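Local coordinates for protein subclass B1 metallo-beta-lactamase (Myroides odoratimimus, PDB 6T5L) that probably hydrolyses the beta-lactam ring of antibiotics, carbapenems among them, with zinc ions bound in its active site, at residues Y35-F40 against G53-N58; V63-P68 against G91-H96. All blocks are in the same frame, centred on the assembly; numbering follows the deposited sequence.

Overall arrangement
Both contacts belong to one mixed six-stranded sheet of the alpha-beta/beta-alpha sandwich that metallo-beta-lactamases share, with centres about 9 Å apart. They come in series along the chain. Contact 1 closes the antiparallel hairpin of strands 34-41 and 49-58; the chain then turns back into strand 61-65, passes through helix 71-83 and returns as strand 88-93, which contact 2 pairs in parallel with 61-65. Strands 49-58 and 61-65 are neighbours, so the two contacts touch directly, with a probable backbone hydrogen bond from Phe65 to Met54. Contact 1 is sheet interior, whereas contact 2 runs off the strand ends to His96, a zinc ligand.

Contact 1 of 2, residues Y35-F40 against G53-N58; sequences YEHISF and GMLVLN
The carbonyl oxygen of Tyr35 accepts the backbone N-H of Leu55, with Leu55 N 2.8 Å from Tyr35 O, and is also approached by the CA-H of Met54. This belongs to the antiparallel hairpin of strands 34-41 and 49-58. Tyr35 N returns the bond to Leu55 O, and His37 and Gly53 exchange a second such pair, so Glu36 and Met54 between them form the non-hydrogen-bonded pair. Tyr35, His37 and Leu55 project from one face of the sheet. Beyond the paired residues, the Tyr35 and Leu57 side chains slant past each other: CD2 of Leu57 lies 3.6 Å from Tyr35 CE1 and also touches Tyr35 OH. Nearer the backbone, CB of Tyr35 rests 3.9 Å from CB of Leu55. On the opposite face, Glu36 OE2 hydrogen-bonds Asn28 ND2 of strand 25-29.

The His37 ring reaches across to its partner strand. Its NE2 makes weak hydrogen bonds to the carbonyl oxygens of Phe65 and Asp66. CG sits between the backbone N and the carbonyl carbon (chi1 68°), and the ring then lies over Gly53, where no side chain stands in the way. Gly53 CA makes a CH-pi contact with it, 3.5 Å from the centroid of the His37 ring and 17° off its normal, displaced toward the rim, where His37 NE2 is 3.4 Å from Gly53 CA.

Contact 2 of 2, residues V63-P68 against G91-H96; sequences VVFDTP and GLIPTH. With ZN (zinc ion), chain C.
The side chains of Phe65 and Ile93 run alongside each other, aimed alike, on neighbouring parallel strands of a beta-alpha-beta crossover. From CB, which passes the carbonyl oxygen of Ile93, the Phe65 side chain continues to CG, anti to the carbonyl carbon (chi1 -74°). CD2 meets the branch point, 3.8 Å from Ile93 CB, and also receives Thr95 CG2 at the ring edge, near its plane. CE2 comes to 3.5 Å from Ile93 CD1, and at the tip CZ still touches that methyl, 3.7 Å from Ile93 CD1. Val63 CG1 packs against CD1 too, so one methyl joins all three side chains.

Between the backbones, Val64 makes both of its bonds to strand 88-93: its N donates to Gly91 O, and its O accepts from Ile93 N, 2.8 Å from Val64 O. Asp66 N donates to Ile93 O from above the plane of that carbonyl as both strands end. The Asp66 side chain then crosses that of Thr95 at about a right angle. Asp66 OD1 takes the N-H of Thr95 nearly along its own C-O axis, with Thr95 N 2.9 Å from Asp66 OD1. Thr95 OG1 also lies close to Asp66 OD1.

On the Leu92 side, Thr67 CG2 presses tightly on the branched end of Leu92, 3.5 Å from Leu92 CD2. Next to Thr95, His96 opens the HxHxD zinc motif of the superfamily and binds zinc through NE2, 2.0 Å from the ion, with His98 and His161 sharing the metal. Helix 99-102 lies against Asp66, Thr95 and His96 through Cys101, helix 105-110 packs on Thr67 and Leu92 through Phe108, and strand 49-58 pairs with 61-65 on the side away from strand 88-93.

Contact 1 of 2, residues Y35-F40 against G53-N58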
loop_
_atom_site.group_PDB
_atom_site.type_symbol
_atom_site.label_atom_id
_atom_site.label_comp_id
_atom_site.label_asym_id
_atom_site.label_seq_id
_atom_site.Cartn_x
_atom_site.Cartn_y
_atom_site.Cartn_z
ATOM N N TYR A 35 1.394 7.379 -8.487
ATOM C CA TYR A 35 0.864 8.399 -7.612
ATOM C C TYR A 35 0.882 7.805 -6.205
ATOM O O TYR A 35 0.727 6.594 -6.043
ATOM C CB TYR A 35 -0.589 8.760 -8.024
ATOM C CG TYR A 35 -0.769 9.404 -9.412
ATOM C CD1 TYR A 35 -0.664 8.663 -10.549
ATOM C CD2 TYR A 35 -1.137 10.730 -9.537
ATOM C CE1 TYR A 35 -0.825 9.212 -11.780
ATOM C CE2 TYR A 35 -1.310 11.324 -10.804
ATOM C CZ TYR A 35 -1.155 10.551 -11.917
ATOM O OH TYR A 35 -1.332 11.071 -13.184
ATOM N N GLU A 36 1.136 8.648 -5.215
ATOM C CA GLU A 36 1.111 8.325 -3.799
ATOM C C GLU A 36 -0.119 9.010 -3.184
ATOM O O GLU A 36 -0.384 10.205 -3.451
ATOM C CB GLU A 36 2.399 8.823 -3.135
ATOM C CG GLU A 36 2.466 8.614 -1.627
ATOM C CD GLU A 36 3.543 9.379 -0.885
ATOM O OE1 GLU A 36 4.089 8.729 0.028
ATOM O OE2 GLU A 36 3.828 10.598 -1.124
ATOM N N HIS A 37 -0.929 8.233 -2.464
ATOM C CA HIS A 37 -2.060 8.792 -1.731
ATOM C C HIS A 37 -1.713 8.820 -0.249
ATOM O O HIS A 37 -1.074 7.889 0.276
ATOM C CB HIS A 37 -3.380 8.045 -2.033
ATOM C CG HIS A 37 -3.507 6.631 -1.543
ATOM N ND1 HIS A 37 -3.796 6.327 -0.227
ATOM C CD2 HIS A 37 -3.577 5.445 -2.222
ATOM C CE1 HIS A 37 -3.985 5.020 -0.100
ATOM N NE2 HIS A 37 -3.857 4.461 -1.298
ATOM N N ILE A 38 -2.067 9.918 0.396
ATOM C CA ILE A 38 -1.802 10.131 1.825
ATOM C C ILE A 38 -3.104 10.530 2.525
ATOM O O ILE A 38 -3.805 11.446 2.065
ATOM C CB ILE A 38 -0.725 11.210 2.039
ATOM C CG1 ILE A 38 0.512 10.926 1.152
ATOM C CG2 ILE A 38 -0.327 11.362 3.522
ATOM C CD1 ILE A 38 1.727 11.955 1.396
ATOM N N SER A 39 -3.442 9.815 3.615
ATOM C CA SER A 39 -4.650 10.077 4.394
ATOM C C SER A 39 -4.277 9.949 5.868
ATOM O O SER A 39 -3.120 9.641 6.234
ATOM C CB SER A 39 -5.833 9.141 4.006
ATOM O OG SER A 39 -5.482 7.744 4.125
ATOM N N PHE A 40 -5.232 10.264 6.736
ATOM C CA PHE A 40 -4.892 10.509 8.138
ATOM C C PHE A 40 -5.734 9.648 9.059
ATOM O O PHE A 40 -6.962 9.742 9.078
ATOM C CB PHE A 40 -5.031 11.997 8.453
ATOM C CG PHE A 40 -4.204 12.843 7.552
ATOM C CD1 PHE A 40 -2.843 13.015 7.797
ATOM C CD2 PHE A 40 -4.763 13.450 6.466
ATOM C CE1 PHE A 40 -2.066 13.770 6.973
ATOM C CE2 PHE A 40 -3.998 14.222 5.631
ATOM C CZ PHE A 40 -2.639 14.371 5.873
ATOM N N GLY A 53 -0.509 5.207 0.652
ATOM C CA GLY A 53 -0.628 4.154 -0.318
ATOM C C GLY A 53 -0.128 4.481 -1.707
ATOM O O GLY A 53 0.450 5.561 -1.959
ATOM N N MET A 54 -0.397 3.546 -2.644
ATOM C CA MET A 54 0.133 3.676 -4.020
ATOM C C MET A 54 -1.041 3.526 -4.997
ATOM O O MET A 54 -1.880 2.595 -4.896
ATOM C CB MET A 54 1.316 2.657 -4.397
ATOM C CG MET A 54 2.077 3.068 -5.736
ATOM S SD MET A 54 3.607 2.265 -5.967
ATOM C CE MET A 54 2.964 0.610 -6.495
ATOM N N LEU A 55 -1.059 4.451 -5.946
ATOM C CA LEU A 55 -1.954 4.364 -7.083
ATOM C C LEU A 55 -1.091 4.126 -8.300
ATOM O O LEU A 55 -0.184 4.919 -8.578
ATOM C CB LEU A 55 -2.733 5.659 -7.236
ATOM C CG LEU A 55 -3.918 5.988 -6.364
ATOM C CD1 LEU A 55 -4.790 6.951 -7.245
ATOM C CD2 LEU A 55 -4.744 4.826 -5.915
ATOM N N VAL A 56 -1.398 3.060 -9.020
ATOM C CA VAL A 56 -0.754 2.739 -10.282
ATOM C C VAL A 56 -1.771 3.003 -11.390
ATOM O O VAL A 56 -2.885 2.428 -11.411
ATOM C CB VAL A 56 -0.269 1.289 -10.306
ATOM C CG1 VAL A 56 0.398 0.972 -11.657
ATOM C CG2 VAL A 56 0.653 1.023 -9.136
ATOM N N LEU A 57 -1.352 3.838 -12.332
ATOM C CA LEU A 57 -2.173 4.249 -13.464
ATOM C C LEU A 57 -1.565 3.785 -14.782
ATOM O O LEU A 57 -0.384 4.058 -15.048
ATOM C CB LEU A 57 -2.318 5.756 -13.488
ATOM C CG LEU A 57 -2.879 6.403 -14.750
ATOM C CD1 LEU A 57 -4.329 6.131 -15.068
ATOM C CD2 LEU A 57 -2.563 7.886 -14.674
ATOM N N ASN A 58 -2.377 3.119 -15.625
ATOM C CA ASN A 58 -1.976 2.880 -17.013
ATOM C C ASN A 58 -3.188 2.774 -17.948
ATOM O O ASN A 58 -4.165 2.097 -17.624
ATOM C CB ASN A 58 -1.122 1.613 -17.111
ATOM C CG ASN A 58 -0.536 1.408 -18.513
ATOM O OD1 ASN A 58 0.066 2.330 -19.106
ATOM N ND2 ASN A 58 -0.786 0.226 -19.079
#

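Contact 2 of 2, residues V63-P68 against G91-H96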
loop_
_atom_site.group_PDB
_atom_site.type_symbol
_atom_site.label_atom_id
_atom_site.label_comp_id
_atom_site.label_asym_id
_atom_site.label_seq_id
_atom_site.Cartn_x
_atom_site.Cartn_y
_atom_site.Cartn_z
ATOM N N VAL A 63 -4.878 0.697 -10.349
ATOM C CA VAL A 63 -4.811 -0.262 -9.247
ATOM C C VAL A 63 -4.321 0.473 -7.999
ATOM O O VAL A 63 -3.334 1.213 -8.044
ATOM C CB VAL A 63 -3.882 -1.462 -9.528
ATOM C CG1 VAL A 63 -3.620 -2.275 -8.226
ATOM C CG2 VAL A 63 -4.470 -2.376 -10.588
ATOM N N VAL A 64 -4.947 0.202 -6.874
ATOM C CA VAL A 64 -4.671 0.926 -5.634
ATOM C C VAL A 64 -4.102 -0.071 -4.652
ATOM O O VAL A 64 -4.676 -1.163 -4.467
ATOM C CB VAL A 64 -5.959 1.554 -5.051
ATOM C CG1 VAL A 64 -5.730 2.318 -3.712
ATOM C CG2 VAL A 64 -6.626 2.446 -6.121
ATOM N N PHE A 65 -2.983 0.290 -4.049
ATOM C CA PHE A 65 -2.410 -0.445 -2.932
ATOM C C PHE A 65 -2.817 0.311 -1.675
ATOM O O PHE A 65 -2.450 1.484 -1.522
ATOM C CB PHE A 65 -0.872 -0.536 -3.056
ATOM C CG PHE A 65 -0.421 -1.487 -4.104
ATOM C CD1 PHE A 65 -0.220 -1.068 -5.413
ATOM C CD2 PHE A 65 -0.263 -2.805 -3.795
ATOM C CE1 PHE A 65 0.191 -1.972 -6.399
ATOM C CE2 PHE A 65 0.111 -3.719 -4.763
ATOM C CZ PHE A 65 0.351 -3.308 -6.072
ATOM N N ASP A 66 -3.540 -0.358 -0.777
ATOM C CA ASP A 66 -4.060 0.254 0.437
ATOM C C ASP A 66 -5.198 1.271 0.291
ATOM O O ASP A 66 -5.087 2.226 -0.491
ATOM C CB ASP A 66 -2.978 0.908 1.271
ATOM C CG ASP A 66 -2.091 -0.100 2.001
ATOM O OD1 ASP A 66 -2.166 -1.335 1.683
ATOM O OD2 ASP A 66 -1.311 0.362 2.876
ATOM N N THR A 67 -6.371 0.942 0.800
ATOM C CA THR A 67 -7.338 2.021 0.962
ATOM C C THR A 67 -6.725 3.149 1.784
ATOM O O THR A 67 -5.899 2.896 2.664
ATOM C CB THR A 67 -8.648 1.538 1.596
ATOM O OG1 THR A 67 -8.504 1.326 3.014
ATOM C CG2 THR A 67 -9.122 0.249 0.895
ATOM N N PRO A 68 -7.074 4.399 1.495
ATOM C CA PRO A 68 -6.977 5.461 2.512
ATOM C C PRO A 68 -7.728 5.054 3.776
ATOM O O PRO A 68 -8.473 4.068 3.798
ATOM C CB PRO A 68 -7.626 6.693 1.854
ATOM C CG PRO A 68 -7.685 6.386 0.340
ATOM C CD PRO A 68 -7.753 4.842 0.246
ATOM N N GLY A 91 -8.903 -2.623 -9.345
ATOM C CA GLY A 91 -8.546 -3.557 -8.291
ATOM C C GLY A 91 -7.978 -2.827 -7.095
ATOM O O GLY A 91 -7.278 -1.840 -7.257
ATOM N N LEU A 92 -8.234 -3.355 -5.916
ATOM C CA LEU A 92 -7.676 -2.874 -4.666
ATOM C C LEU A 92 -6.855 -3.994 -4.027
ATOM O O LEU A 92 -7.319 -5.141 -3.914
ATOM C CB LEU A 92 -8.791 -2.438 -3.730
ATOM C CG LEU A 92 -8.359 -2.187 -2.306
ATOM C CD1 LEU A 92 -7.586 -0.939 -2.133
ATOM C CD2 LEU A 92 -9.689 -2.145 -1.526
ATOM N N ILE A 93 -5.620 -3.671 -3.610
ATOM C CA ILE A 93 -4.763 -4.615 -2.942
ATOM C C ILE A 93 -4.410 -4.059 -1.585
ATOM O O ILE A 93 -3.492 -3.258 -1.435
ATOM C CB ILE A 93 -3.470 -4.920 -3.748
ATOM C CG1 ILE A 93 -3.831 -5.397 -5.156
ATOM C CG2 ILE A 93 -2.622 -5.902 -2.970
ATOM C CD1 ILE A 93 -2.765 -5.227 -6.151
ATOM N N PRO A 94 -5.078 -4.521 -0.527
ATOM C CA PRO A 94 -4.623 -4.169 0.822
ATOM C C PRO A 94 -3.366 -4.957 1.175
ATOM O O PRO A 94 -3.348 -6.174 1.032
ATOM C CB PRO A 94 -5.799 -4.560 1.720
ATOM C CG PRO A 94 -6.797 -5.286 0.857
ATOM C CD PRO A 94 -6.188 -5.475 -0.528
ATOM N N THR A 95 -2.327 -4.273 1.662
ATOM C CA THR A 95 -1.008 -4.903 1.784
ATOM C C THR A 95 -0.841 -5.631 3.116
ATOM O O THR A 95 0.110 -6.414 3.238
ATOM C CB THR A 95 0.152 -3.884 1.592
ATOM O OG1 THR A 95 0.089 -2.862 2.598
ATOM C CG2 THR A 95 0.094 -3.307 0.195
ATOM N N HIS A 96 -1.708 -5.337 4.115
ATOM C CA HIS A 96 -1.908 -6.159 5.317
ATOM C C HIS A 96 -3.257 -5.804 5.970
ATOM O O HIS A 96 -4.061 -5.034 5.435
ATOM C CB HIS A 96 -0.721 -6.081 6.334
ATOM C CG HIS A 96 -0.457 -4.730 6.945
ATOM N ND1 HIS A 96 0.167 -3.727 6.246
ATOM C CD2 HIS A 96 -0.575 -4.272 8.229
ATOM C CE1 HIS A 96 0.338 -2.680 7.053
ATOM N NE2 HIS A 96 -0.131 -2.977 8.251
HETATM ZN ZN ZN C . 0.151 -2.195 10.113
HETATM O O HOH W 1 -0.032 -0.980 9.813
#